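Local coordinates for putative Oleoyl-[acyl-carrier protein] thioesterase (PDB 2OWN) that probably hydrolyses the thioester of long-chain acyl groups such as oleoyl carried on acyl carrier protein, releasing the free fatty acid, at residues 34-39 with 180-185; 59-64 with 129-134; 63-68 with 115-120; 85-90 with 97-102. All coordinates share one frame; numbering follows the deposited sequence.

Contact 1: 34-39 with 180-185; sequences LIDIAV and NNAHYF
Helix 31-48 of the N-terminal hot-dog unit, here residues 34-39, meets the turn of residues 180-185 that leads into helix 184-191 of the C-terminal unit. The small side chain of Ala182 sits at the centre. Ala182 CB lies 3.1 Å from Asp36 OD1 and 4.1 Å from Ile35 CG2. Ile35 CG2 is anti to the backbone N, while CG1 turns beside that N (chi1 -63°). Ile35 CG1 thereby reaches Phe185 CE2 at 3.7 Å, and the two side chains cross at about a right angle. Each segment comes from one half of the chain, the first from the N-terminal acyl-ACP thioesterase family region and the second from the C-terminal one. The contact therefore joins two hot-dog units. The polar part is lighter. Asn180 ND2 gives a weak hydrogen bond to Asp36 OD1 at 3.3 Å, with amide and carboxylate planes 31° apart. Asn180 CG is anti to its backbone N (chi1 180°). The other end of the amide closes an Asx turn: Ala182 N donates to Asn180 OD1 at 3.3 Å, approaching from above the carbonyl plane. One amide thus holds the start of the 180-185 turn and also reaches across to the carboxylate. On the apolar side, Ile35 packs on Tyr68 and Ile113, and Phe185 on Val205 and Val207. Asp36 O accepts a hydrogen bond from Tyr20 OH of the second subunit.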
loop_
_atom_site.group_PDB
_atom_site.type_symbol
_atom_site.label_atom_id
_atom_site.label_comp_id
_atom_site.label_asym_id
_atom_site.label_seq_id
_atom_site.Cartn_x
_atom_site.Cartn_y
_atom_site.Cartn_z
ATOM N N LEU B 34 -3.727 9.076 -1.793
ATOM C CA LEU B 34 -3.821 10.532 -2.067
ATOM C C LEU B 34 -2.716 11.291 -1.329
ATOM O O LEU B 34 -2.002 12.079 -1.959
ATOM C CB LEU B 34 -5.196 11.110 -1.706
ATOM C CG LEU B 34 -5.490 12.538 -2.184
ATOM C CD1 LEU B 34 -5.578 12.564 -3.703
ATOM C CD2 LEU B 34 -6.777 13.054 -1.582
ATOM N N ILE B 35 -2.564 11.018 -0.025
ATOM C CA ILE B 35 -1.480 11.627 0.799
ATOM C C ILE B 35 -0.108 11.094 0.353
ATOM O O ILE B 35 0.848 11.881 0.284
ATOM C CB ILE B 35 -1.707 11.428 2.331
ATOM C CG1 ILE B 35 -2.988 12.139 2.781
ATOM C CG2 ILE B 35 -0.530 11.936 3.163
ATOM C CD1 ILE B 35 -3.032 13.651 2.566
ATOM N N ASP B 36 -0.017 9.782 0.070
ATOM C CA ASP B 36 1.235 9.144 -0.430
ATOM C C ASP B 36 1.843 9.858 -1.660
ATOM O O ASP B 36 3.037 10.203 -1.648
ATOM C CB ASP B 36 1.047 7.642 -0.773
ATOM C CG ASP B 36 1.069 6.697 0.431
ATOM O OD1 ASP B 36 1.594 7.011 1.521
ATOM O OD2 ASP B 36 0.587 5.553 0.227
ATOM N N ILE B 37 1.003 10.099 -2.671
ATOM C CA ILE B 37 1.431 10.774 -3.929
ATOM C C ILE B 37 1.677 12.284 -3.746
ATOM O O ILE B 37 2.516 12.834 -4.452
ATOM C CB ILE B 37 0.506 10.443 -5.160
ATOM C CG1 ILE B 37 -0.895 11.078 -5.059
ATOM C CG2 ILE B 37 0.456 8.904 -5.362
ATOM C CD1 ILE B 37 -1.849 10.664 -6.187
ATOM N N ALA B 38 0.929 12.944 -2.842
ATOM C CA ALA B 38 1.133 14.382 -2.516
ATOM C C ALA B 38 2.525 14.564 -1.883
ATOM O O ALA B 38 3.303 15.406 -2.339
ATOM C CB ALA B 38 0.051 14.913 -1.583
ATOM N N VAL B 39 2.819 13.731 -0.876
ATOM C CA VAL B 39 4.126 13.701 -0.167
ATOM C C VAL B 39 5.284 13.266 -1.105
ATOM O O VAL B 39 6.404 13.765 -0.942
ATOM C CB VAL B 39 4.035 12.873 1.170
ATOM C CG1 VAL B 39 5.417 12.556 1.794
ATOM C CG2 VAL B 39 3.132 13.600 2.163
ATOM N N ASN B 180 4.473 6.283 9.040
ATOM C CA ASN B 180 3.948 7.125 7.944
ATOM C C ASN B 180 2.521 7.609 8.247
ATOM O O ASN B 180 1.652 6.773 8.555
ATOM C CB ASN B 180 4.042 6.335 6.608
ATOM C CG ASN B 180 3.522 7.079 5.359
ATOM O OD1 ASN B 180 3.298 8.287 5.350
ATOM N ND2 ASN B 180 3.367 6.319 4.272
ATOM N N ASN B 181 2.328 8.946 8.198
ATOM C CA ASN B 181 1.009 9.572 8.459
ATOM C C ASN B 181 -0.130 9.099 7.547
ATOM O O ASN B 181 -1.274 9.101 7.970
ATOM C CB ASN B 181 1.084 11.117 8.452
ATOM C CG ASN B 181 1.853 11.684 9.644
ATOM O OD1 ASN B 181 2.668 11.010 10.276
ATOM N ND2 ASN B 181 1.590 12.940 9.945
ATOM N N ALA B 182 0.202 8.700 6.310
ATOM C CA ALA B 182 -0.773 8.191 5.320
ATOM C C ALA B 182 -1.507 6.926 5.793
ATOM O O ALA B 182 -2.695 6.786 5.513
ATOM C CB ALA B 182 -0.108 7.936 3.969
ATOM N N HIS B 183 -0.799 6.041 6.517
ATOM C CA HIS B 183 -1.389 4.798 7.074
ATOM C C HIS B 183 -2.477 5.003 8.124
ATOM O O HIS B 183 -3.236 4.063 8.368
ATOM C CB HIS B 183 -0.324 3.796 7.567
ATOM C CG HIS B 183 0.458 3.185 6.448
ATOM N ND1 HIS B 183 -0.139 2.410 5.476
ATOM C CD2 HIS B 183 1.776 3.212 6.153
ATOM C CE1 HIS B 183 0.781 2.003 4.619
ATOM N NE2 HIS B 183 1.952 2.472 5.012
ATOM N N TYR B 184 -2.552 6.198 8.742
ATOM C CA TYR B 184 -3.639 6.545 9.686
ATOM C C TYR B 184 -4.998 6.422 8.957
ATOM O O TYR B 184 -5.956 5.969 9.579
ATOM C CB TYR B 184 -3.494 7.946 10.289
ATOM C CG TYR B 184 -2.429 8.173 11.361
ATOM C CD1 TYR B 184 -1.054 7.972 11.109
ATOM C CD2 TYR B 184 -2.784 8.723 12.617
ATOM C CE1 TYR B 184 -0.054 8.247 12.110
ATOM C CE2 TYR B 184 -1.794 9.000 13.624
ATOM C CZ TYR B 184 -0.438 8.762 13.354
ATOM O OH TYR B 184 0.508 9.020 14.314
ATOM N N PHE B 185 -5.055 6.795 7.658
ATOM C CA PHE B 185 -6.277 6.646 6.813
ATOM C C PHE B 185 -6.754 5.199 6.652
ATOM O O PHE B 185 -7.954 4.984 6.436
ATOM C CB PHE B 185 -6.151 7.352 5.453
ATOM C CG PHE B 185 -6.153 8.841 5.568
ATOM C CD1 PHE B 185 -7.380 9.516 5.753
ATOM C CD2 PHE B 185 -4.966 9.583 5.501
ATOM C CE1 PHE B 185 -7.429 10.931 5.874
ATOM C CE2 PHE B 185 -4.999 11.009 5.610
ATOM C CZ PHE B 185 -6.231 11.679 5.805
#

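Contact 2: 59-64 with 129-134; sequences HGVGWV and KILPEL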
loop_
_atom_site.group_PDB
_atom_site.type_symbol
_atom_site.label_atom_id
_atom_site.label_comp_id
_atom_site.label_asym_id
_atom_site.label_seq_id
_atom_site.Cartn_x
_atom_site.Cartn_y
_atom_site.Cartn_z
ATOM N N HIS B 59 21.208 19.010 10.298
ATOM C CA HIS B 59 20.988 20.240 11.102
ATOM C C HIS B 59 20.243 19.991 12.461
ATOM O O HIS B 59 19.881 20.964 13.142
ATOM C CB HIS B 59 20.247 21.317 10.269
ATOM C CG HIS B 59 20.997 21.763 9.052
ATOM N ND1 HIS B 59 20.784 21.221 7.804
ATOM C CD2 HIS B 59 21.967 22.695 8.897
ATOM C CE1 HIS B 59 21.588 21.801 6.931
ATOM N NE2 HIS B 59 22.316 22.701 7.568
ATOM N N GLY B 60 20.045 18.720 12.866
ATOM C CA GLY B 60 19.364 18.351 14.118
ATOM C C GLY B 60 17.883 18.690 14.158
ATOM O O GLY B 60 17.366 18.999 15.234
ATOM N N VAL B 61 17.218 18.625 12.996
ATOM C CA VAL B 61 15.784 18.942 12.815
ATOM C C VAL B 61 15.126 18.123 11.692
ATOM O O VAL B 61 15.815 17.524 10.862
ATOM C CB VAL B 61 15.564 20.463 12.512
ATOM C CG1 VAL B 61 15.789 21.319 13.749
ATOM C CG2 VAL B 61 16.457 20.919 11.352
ATOM N N GLY B 62 13.793 18.113 11.688
ATOM C CA GLY B 62 12.992 17.395 10.676
ATOM C C GLY B 62 11.577 17.937 10.565
ATOM O O GLY B 62 11.005 18.347 11.584
ATOM N N TRP B 63 11.025 17.942 9.343
ATOM C CA TRP B 63 9.657 18.423 9.084
ATOM C C TRP B 63 8.634 17.407 9.615
ATOM O O TRP B 63 8.791 16.199 9.394
ATOM C CB TRP B 63 9.395 18.689 7.597
ATOM C CG TRP B 63 10.161 19.828 7.020
ATOM C CD1 TRP B 63 11.267 19.761 6.225
ATOM C CD2 TRP B 63 9.874 21.216 7.198
ATOM N NE1 TRP B 63 11.685 21.023 5.880
ATOM C CE2 TRP B 63 10.854 21.943 6.465
ATOM C CE3 TRP B 63 8.879 21.928 7.907
ATOM C CZ2 TRP B 63 10.874 23.364 6.418
ATOM C CZ3 TRP B 63 8.886 23.353 7.864
ATOM C CH2 TRP B 63 9.887 24.052 7.120
ATOM N N VAL B 64 7.630 17.915 10.340
ATOM C CA VAL B 64 6.543 17.121 10.937
ATOM C C VAL B 64 5.219 17.813 10.608
ATOM O O VAL B 64 5.010 18.938 11.065
ATOM C CB VAL B 64 6.734 17.012 12.484
ATOM C CG1 VAL B 64 5.564 16.275 13.169
ATOM C CG2 VAL B 64 8.057 16.323 12.811
ATOM N N LYS B 129 12.454 26.657 15.970
ATOM C CA LYS B 129 12.166 27.703 14.957
ATOM C C LYS B 129 12.547 27.207 13.555
ATOM O O LYS B 129 13.465 26.377 13.420
ATOM C CB LYS B 129 12.913 29.010 15.258
ATOM C CG LYS B 129 12.551 29.654 16.585
ATOM C CD LYS B 129 13.347 30.921 16.815
ATOM C CE LYS B 129 12.979 31.576 18.134
ATOM N NZ LYS B 129 13.765 32.816 18.381
ATOM N N ILE B 130 11.839 27.700 12.530
ATOM C CA ILE B 130 12.096 27.318 11.126
ATOM C C ILE B 130 13.392 27.991 10.643
ATOM O O ILE B 130 13.527 29.215 10.748
ATOM C CB ILE B 130 10.920 27.662 10.159
ATOM C CG1 ILE B 130 9.641 26.926 10.578
ATOM C CG2 ILE B 130 11.267 27.294 8.704
ATOM C CD1 ILE B 130 8.447 27.160 9.668
ATOM N N LEU B 131 14.318 27.175 10.125
ATOM C CA LEU B 131 15.601 27.628 9.589
ATOM C C LEU B 131 15.313 28.135 8.164
ATOM O O LEU B 131 14.783 27.343 7.364
ATOM C CB LEU B 131 16.631 26.487 9.540
ATOM C CG LEU B 131 16.984 25.769 10.847
ATOM C CD1 LEU B 131 17.903 24.585 10.566
ATOM C CD2 LEU B 131 17.618 26.706 11.873
ATOM N N PRO B 132 15.603 29.437 7.848
ATOM C CA PRO B 132 15.346 29.951 6.473
ATOM C C PRO B 132 16.120 29.242 5.327
ATOM O O PRO B 132 15.628 29.262 4.203
ATOM C CB PRO B 132 15.700 31.446 6.575
ATOM C CG PRO B 132 16.607 31.542 7.713
ATOM C CD PRO B 132 16.150 30.516 8.697
ATOM N N GLU B 133 17.294 28.657 5.616
ATOM C CA GLU B 133 18.092 27.887 4.620
ATOM C C GLU B 133 17.350 26.629 4.105
ATOM O O GLU B 133 17.485 26.286 2.930
ATOM C CB GLU B 133 19.489 27.499 5.156
ATOM C CG GLU B 133 19.519 26.544 6.385
ATOM C CD GLU B 133 20.926 26.224 6.901
ATOM O OE1 GLU B 133 21.941 26.560 6.245
ATOM O OE2 GLU B 133 21.011 25.608 7.983
ATOM N N LEU B 134 16.596 25.960 4.990
ATOM C CA LEU B 134 15.789 24.760 4.642
ATOM C C LEU B 134 14.435 25.070 3.935
ATOM O O LEU B 134 13.795 24.135 3.444
ATOM C CB LEU B 134 15.550 23.879 5.883
ATOM C CG LEU B 134 16.795 23.435 6.673
ATOM C CD1 LEU B 134 16.376 22.592 7.864
ATOM C CD2 LEU B 134 17.809 22.666 5.827
#
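The loop that follows strand 127-128 folds over the start of strand 61-72 in the N-terminal hot-dog unit. Val61 points toward the loop. Its CG2 takes the crowded position between backbone N and carbonyl carbon, and so reaches both leucines. Val61 CG2 lies 4.0 Å from Leu131 CD1, tip to tip, and 3.9 Å from Leu134 CD1, which crosses obliquely. Leu131 CD1 also touches His59 CB. Leu134 CD2 slides past the imidazole, 3.9 Å from His59 ND1. Further along the strand, Trp63 CH2 meets Ile130 CG2 at 3.9 Å, the two side chains at about a right angle. Leu134 O lies near the plane of the indole, at its edge, 4.2 Å from Trp63 CZ2. Glu133, extended beyond CG, comes tip to tip with His59. Glu133 OE2 is 3.2 Å from His59 CD2, with ring and carboxylate planes 60° apart. His59 ND1 makes a weak hydrogen bond to Met55 O. Trp63 NE1 is buried here with no partner in the model. The loop is thus held to the strand by apolar contacts. The carboxylate near the imidazole could favour a protonated ring, but its angle to NE2 is too poor for a hydrogen bond.

Contact 3: 63-68 with 115-120; sequences WVVTQY and SIWVMM. With SO4 (sulfate ion), chain O.
The indole of Trp117 lies flat against Val65 in a non-hydrogen-bonded pair of antiparallel strands. Val65 CB stands 3.4 Å from the centroid of the six-membered ring of Trp117, almost on the normal, a close CH-pi contact. Trp63 crosses Trp117 at about a right angle, with Trp63 CE3 3.7 Å from Trp117 CB. Met119, a selenomethionine, covers one face of Trp63. Met119 SE is 4.6 Å from the centroid of the six-membered ring of Trp63, a Met-aromatic contact. Trp117 NE1 donates to Ser115 OG at 3.1 Å, and that hydroxyl also bonds to Arg98 O. On the other face, Gln67 and Ile116 lie side by side, pointing the same way. Gln67 is extended beyond CG, and Gln67 NE2 donates to O3 of a sulfate, probably from the crystallisation liquor, at 2.8 Å. Thr66 CG2 presses tightly on Val118 CG2 at 3.4 Å. Thr66 and Gln67 both face Ile116, which makes a classic beta bulge. Thr66 N bonds to Ile116 O at 2.9 Å, while the Gln67 N bond to that oxygen is weak. Within the bulge, Ile116 N donates back to Gln67 O at 3.2 Å. Strand 95-103 flanks residues 115-120, and strand 200-209 flanks residues 63-68. Helix 31-48 packs on the side of Tyr68 through Ile35 and Val39, as the central helix does in a hot-dog fold.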
loop_
_atom_site.group_PDB
_atom_site.type_symbol
_atom_site.label_atom_id
_atom_site.label_comp_id
_atom_site.label_asym_id
_atom_site.label_seq_id
_atom_site.Cartn_x
_atom_site.Cartn_y
_atom_site.Cartn_z
ATOM N N TRP B 63 11.025 17.942 9.343
ATOM C CA TRP B 63 9.657 18.423 9.084
ATOM C C TRP B 63 8.634 17.407 9.615
ATOM O O TRP B 63 8.791 16.199 9.394
ATOM C CB TRP B 63 9.395 18.689 7.597
ATOM C CG TRP B 63 10.161 19.828 7.020
ATOM C CD1 TRP B 63 11.267 19.761 6.225
ATOM C CD2 TRP B 63 9.874 21.216 7.198
ATOM N NE1 TRP B 63 11.685 21.023 5.880
ATOM C CE2 TRP B 63 10.854 21.943 6.465
ATOM C CE3 TRP B 63 8.879 21.928 7.907
ATOM C CZ2 TRP B 63 10.874 23.364 6.418
ATOM C CZ3 TRP B 63 8.886 23.353 7.864
ATOM C CH2 TRP B 63 9.887 24.052 7.120
ATOM N N VAL B 64 7.630 17.915 10.340
ATOM C CA VAL B 64 6.543 17.121 10.937
ATOM C C VAL B 64 5.219 17.813 10.608
ATOM O O VAL B 64 5.010 18.938 11.065
ATOM C CB VAL B 64 6.734 17.012 12.484
ATOM C CG1 VAL B 64 5.564 16.275 13.169
ATOM C CG2 VAL B 64 8.057 16.323 12.811
ATOM N N VAL B 65 4.363 17.162 9.799
ATOM C CA VAL B 65 3.044 17.726 9.424
ATOM C C VAL B 65 2.112 17.636 10.645
ATOM O O VAL B 65 1.987 16.567 11.260
ATOM C CB VAL B 65 2.374 17.086 8.144
ATOM C CG1 VAL B 65 2.061 15.605 8.301
ATOM C CG2 VAL B 65 1.107 17.861 7.750
ATOM N N THR B 66 1.540 18.784 11.010
ATOM C CA THR B 66 0.603 18.933 12.123
ATOM C C THR B 66 -0.857 18.959 11.655
ATOM O O THR B 66 -1.722 18.472 12.393
ATOM C CB THR B 66 0.895 20.216 12.950
ATOM O OG1 THR B 66 0.799 21.379 12.117
ATOM C CG2 THR B 66 2.288 20.152 13.565
ATOM N N GLN B 67 -1.120 19.514 10.454
ATOM C CA GLN B 67 -2.465 19.653 9.890
ATOM C C GLN B 67 -2.601 19.396 8.381
ATOM O O GLN B 67 -1.648 19.629 7.638
ATOM C CB GLN B 67 -2.944 21.099 10.090
ATOM C CG GLN B 67 -2.750 21.707 11.491
ATOM C CD GLN B 67 -3.356 23.087 11.667
ATOM O OE1 GLN B 67 -4.104 23.586 10.823
ATOM N NE2 GLN B 67 -3.033 23.710 12.790
ATOM N N TYR B 68 -3.790 18.919 7.971
ATOM C CA TYR B 68 -4.208 18.726 6.559
ATOM C C TYR B 68 -5.688 19.135 6.387
ATOM O O TYR B 68 -6.504 18.845 7.257
ATOM C CB TYR B 68 -4.117 17.292 5.998
ATOM C CG TYR B 68 -2.767 16.763 5.625
ATOM C CD1 TYR B 68 -2.065 17.300 4.520
ATOM C CD2 TYR B 68 -2.236 15.619 6.253
ATOM C CE1 TYR B 68 -0.796 16.772 4.113
ATOM C CE2 TYR B 68 -0.971 15.070 5.858
ATOM C CZ TYR B 68 -0.258 15.654 4.786
ATOM O OH TYR B 68 0.971 15.139 4.402
ATOM N N SER B 115 -1.881 22.372 3.992
ATOM C CA SER B 115 -1.248 21.786 5.187
ATOM C C SER B 115 -0.329 22.717 5.967
ATOM O O SER B 115 0.148 23.707 5.420
ATOM C CB SER B 115 -0.430 20.566 4.758
ATOM O OG SER B 115 0.544 20.950 3.810
ATOM N N ILE B 116 -0.084 22.341 7.230
ATOM C CA ILE B 116 0.795 23.045 8.173
ATOM C C ILE B 116 1.879 22.050 8.636
ATOM O O ILE B 116 1.555 20.902 8.975
ATOM C CB ILE B 116 0.021 23.642 9.381
ATOM C CG1 ILE B 116 -1.070 24.628 8.930
ATOM C CG2 ILE B 116 0.974 24.367 10.356
ATOM C CD1 ILE B 116 -0.579 25.879 8.206
ATOM N N TRP B 117 3.139 22.506 8.634
ATOM C CA TRP B 117 4.321 21.728 9.038
ATOM C C TRP B 117 5.165 22.503 10.063
ATOM O O TRP B 117 5.260 23.731 9.969
ATOM C CB TRP B 117 5.187 21.431 7.819
ATOM C CG TRP B 117 4.552 20.611 6.735
ATOM C CD1 TRP B 117 3.666 21.043 5.786
ATOM C CD2 TRP B 117 4.815 19.234 6.437
ATOM N NE1 TRP B 117 3.328 20.010 4.945
ATOM C CE2 TRP B 117 4.019 18.890 5.307
ATOM C CE3 TRP B 117 5.636 18.242 7.024
ATOM C CZ2 TRP B 117 4.009 17.587 4.741
ATOM C CZ3 TRP B 117 5.641 16.929 6.457
ATOM C CH2 TRP B 117 4.822 16.623 5.321
ATOM N N VAL B 118 5.791 21.775 10.996
ATOM C CA VAL B 118 6.669 22.328 12.061
ATOM C C VAL B 118 8.006 21.559 12.132
ATOM O O VAL B 118 8.040 20.361 11.806
ATOM C CB VAL B 118 5.973 22.312 13.449
ATOM C CG1 VAL B 118 4.752 23.215 13.436
ATOM C CG2 VAL B 118 5.587 20.892 13.883
HETATM N N MSE B 119 9.086 22.245 12.547
HETATM C CA MSE B 119 10.413 21.612 12.681
HETATM C C MSE B 119 10.592 21.075 14.103
HETATM O O MSE B 119 10.606 21.863 15.058
HETATM C CB MSE B 119 11.571 22.537 12.324
HETATM C CG MSE B 119 11.470 23.147 10.942
HETATM SE SE MSE B 119 13.224 23.554 10.202
HETATM C CE MSE B 119 13.693 21.726 9.740
HETATM N N MSE B 120 10.690 19.742 14.219
HETATM C CA MSE B 120 10.894 19.016 15.482
HETATM C C MSE B 120 12.364 18.621 15.585
HETATM O O MSE B 120 12.914 18.077 14.618
HETATM C CB MSE B 120 10.020 17.754 15.559
HETATM C CG MSE B 120 8.521 18.013 15.680
HETATM SE SE MSE B 120 7.981 18.781 17.397
HETATM C CE MSE B 120 8.467 17.295 18.567
HETATM S S SO4 O . -5.274 25.465 14.997
HETATM O O1 SO4 O . -6.521 25.412 14.254
HETATM O O2 SO4 O . -5.012 24.147 15.568
HETATM O O3 SO4 O . -4.201 25.842 14.082
HETATM O O4 SO4 O . -5.354 26.463 16.057
#

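Contact 4: 85-90 with 97-102; sequences AVRGSA and YREFWI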
loop_
_atom_site.group_PDB
_atom_site.type_symbol
_atom_site.label_atom_id
_atom_site.label_comp_id
_atom_site.label_asym_id
_atom_site.label_seq_id
_atom_site.Cartn_x
_atom_site.Cartn_y
_atom_site.Cartn_z
ATOM N N ALA B 85 0.864 18.529 -8.555
ATOM C CA ALA B 85 1.563 19.825 -8.475
ATOM C C ALA B 85 1.699 20.161 -6.986
ATOM O O ALA B 85 0.761 19.906 -6.220
ATOM C CB ALA B 85 0.804 20.908 -9.204
ATOM N N VAL B 86 2.854 20.711 -6.587
ATOM C CA VAL B 86 3.155 21.079 -5.181
ATOM C C VAL B 86 3.878 22.445 -5.083
ATOM O O VAL B 86 4.584 22.833 -6.014
ATOM C CB VAL B 86 3.976 19.938 -4.494
ATOM C CG1 VAL B 86 5.370 19.774 -5.127
ATOM C CG2 VAL B 86 4.085 20.170 -2.994
ATOM N N ARG B 87 3.675 23.147 -3.959
ATOM C CA ARG B 87 4.275 24.466 -3.697
ATOM C C ARG B 87 4.436 24.757 -2.199
ATOM O O ARG B 87 3.467 24.624 -1.445
ATOM C CB ARG B 87 3.412 25.552 -4.370
ATOM C CG ARG B 87 3.901 27.010 -4.222
ATOM C CD ARG B 87 3.138 27.980 -5.132
ATOM N NE ARG B 87 1.729 28.179 -4.759
ATOM C CZ ARG B 87 0.821 28.911 -5.428
ATOM N NH1 ARG B 87 1.111 29.544 -6.578
ATOM N NH2 ARG B 87 -0.431 28.999 -4.948
ATOM N N GLY B 88 5.650 25.158 -1.788
ATOM C CA GLY B 88 5.981 25.564 -0.409
ATOM C C GLY B 88 5.631 27.043 -0.522
ATOM O O GLY B 88 6.494 27.871 -0.794
ATOM N N SER B 89 4.340 27.330 -0.356
ATOM C CA SER B 89 3.748 28.672 -0.523
ATOM C C SER B 89 4.271 29.771 0.393
ATOM O O SER B 89 4.666 30.842 -0.096
ATOM C CB SER B 89 2.223 28.572 -0.389
ATOM O OG SER B 89 1.736 27.681 -1.369
ATOM N N ALA B 90 4.275 29.497 1.699
ATOM C CA ALA B 90 4.733 30.469 2.709
ATOM C C ALA B 90 5.101 29.860 4.065
ATOM O O ALA B 90 4.957 28.647 4.266
ATOM C CB ALA B 90 3.660 31.537 2.886
ATOM N N TYR B 97 3.457 26.715 5.527
ATOM C CA TYR B 97 2.214 26.478 4.760
ATOM C C TYR B 97 2.549 25.849 3.393
ATOM O O TYR B 97 3.188 26.510 2.571
ATOM C CB TYR B 97 1.437 27.797 4.614
ATOM C CG TYR B 97 0.137 27.709 3.836
ATOM C CD1 TYR B 97 -0.955 26.960 4.340
ATOM C CD2 TYR B 97 -0.040 28.415 2.617
ATOM C CE1 TYR B 97 -2.194 26.879 3.622
ATOM C CE2 TYR B 97 -1.276 28.349 1.892
ATOM C CZ TYR B 97 -2.344 27.576 2.403
ATOM O OH TYR B 97 -3.525 27.515 1.709
ATOM N N ARG B 98 2.107 24.598 3.170
ATOM C CA ARG B 98 2.352 23.839 1.927
ATOM C C ARG B 98 1.044 23.415 1.241
ATOM O O ARG B 98 0.175 22.804 1.883
ATOM C CB ARG B 98 3.234 22.635 2.246
ATOM C CG ARG B 98 3.598 21.716 1.058
ATOM C CD ARG B 98 4.738 20.759 1.413
ATOM N NE ARG B 98 6.013 21.484 1.381
ATOM C CZ ARG B 98 6.864 21.576 0.347
ATOM N NH1 ARG B 98 6.662 20.955 -0.828
ATOM N NH2 ARG B 98 7.975 22.305 0.502
ATOM N N GLU B 99 0.943 23.724 -0.061
ATOM C CA GLU B 99 -0.210 23.413 -0.916
ATOM C C GLU B 99 0.114 22.317 -1.943
ATOM O O GLU B 99 1.262 22.224 -2.407
ATOM C CB GLU B 99 -0.680 24.661 -1.645
ATOM C CG GLU B 99 -1.336 25.688 -0.746
ATOM C CD GLU B 99 -1.709 26.917 -1.516
ATOM O OE1 GLU B 99 -0.864 27.820 -1.681
ATOM O OE2 GLU B 99 -2.881 27.033 -1.900
ATOM N N PHE B 100 -0.908 21.518 -2.288
ATOM C CA PHE B 100 -0.810 20.423 -3.285
ATOM C C PHE B 100 -2.066 20.416 -4.170
ATOM O O PHE B 100 -3.164 20.653 -3.653
ATOM C CB PHE B 100 -0.735 19.013 -2.674
ATOM C CG PHE B 100 0.231 18.846 -1.530
ATOM C CD1 PHE B 100 -0.107 19.324 -0.245
ATOM C CD2 PHE B 100 1.413 18.090 -1.677
ATOM C CE1 PHE B 100 0.762 19.146 0.859
ATOM C CE2 PHE B 100 2.294 17.895 -0.563
ATOM C CZ PHE B 100 1.962 18.425 0.706
ATOM N N TRP B 101 -1.903 20.109 -5.461
ATOM C CA TRP B 101 -3.009 19.997 -6.433
ATOM C C TRP B 101 -2.870 18.689 -7.198
ATOM O O TRP B 101 -1.814 18.458 -7.791
ATOM C CB TRP B 101 -3.001 21.128 -7.450
ATOM C CG TRP B 101 -3.187 22.458 -6.888
ATOM C CD1 TRP B 101 -4.347 23.170 -6.834
ATOM C CD2 TRP B 101 -2.179 23.273 -6.297
ATOM N NE1 TRP B 101 -4.129 24.385 -6.237
ATOM C CE2 TRP B 101 -2.808 24.483 -5.891
ATOM C CE3 TRP B 101 -0.796 23.103 -6.055
ATOM C CZ2 TRP B 101 -2.101 25.532 -5.250
ATOM C CZ3 TRP B 101 -0.071 24.157 -5.416
ATOM C CH2 TRP B 101 -0.739 25.354 -5.021
ATOM N N ILE B 102 -3.896 17.837 -7.138
ATOM C CA ILE B 102 -3.949 16.564 -7.876
ATOM C C ILE B 102 -4.922 16.897 -9.015
ATOM O O ILE B 102 -6.082 17.260 -8.725
ATOM C CB ILE B 102 -4.452 15.380 -7.028
ATOM C CG1 ILE B 102 -3.674 15.233 -5.706
ATOM C CG2 ILE B 102 -4.380 14.089 -7.824
ATOM C CD1 ILE B 102 -2.216 15.013 -5.838
#
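Arg87 runs with CG anti to the backbone N and bends at chi3 (69°), which lays its guanidinium beside Glu99. Glu99 CG turns beside its own backbone N (chi1 -70°), and the chain is extended beyond it. The two side chains point the same way from a hydrogen-bonded pair of the hairpin formed by strands 81-91 and 95-103. Arg87 NH2 makes a long salt bridge, weak as a hydrogen bond, to Glu99 OE1 at 3.5 Å, which lies at the guanidinium edge in its plane. The short bond is that of Ser89 OG to Glu99 OE1, 2.6 Å, on its anti lone pair. Glu99 OE2 is hydrogen-bonded to Tyr112 OH. Trp101 stands at 85° to the guanidinium, its CH2 3.7 Å from Arg87 NH2. On the opposite face Val86 CG2 touches Phe100 CD2 at 3.6 Å, and also Arg98 NH1. Gly88 CA lies over one face of the Arg98 guanidinium, which makes a cation-pi contact with Tyr138 and a weak hydrogen bond to Gln45. The backbone ladder starts with Ala85 N to Trp101 O, 2.8 Å. Ser89 and Ala90 both face Tyr97, a classic beta bulge, and Gly88 just before it centres an inverse gamma turn. Helix 31-48 packs on the Phe100 face, as expected in a hot-dog fold. The buried Glu99 carboxylate, gripped by a hydroxyl at each oxygen and neighboured by a guanidinium, is probably ionised.

From the N terminus, helix 31-48 comes first and is met by residues 180-185, so contact 1 closes the widest loop and joins the two halves of the chain. Strand 61-72 follows. Contacts 2 and 3 start from the same stretch of it, share Trp63 and Val64, and close at 129-134 and 115-120. Both lie within the loop of contact 1. Contact 4, the local hairpin 85-90 with 97-102, lies within the loops of the other three. Ser115 and Arg98 join contacts 3 and 4 through neighbouring strands. Tyr68 from strand 61-72 and Phe100 from strand 95-103 pack on the helix of contact 1. Contact 2 ties the loop after strand 127-128 to the start of strand 61-72.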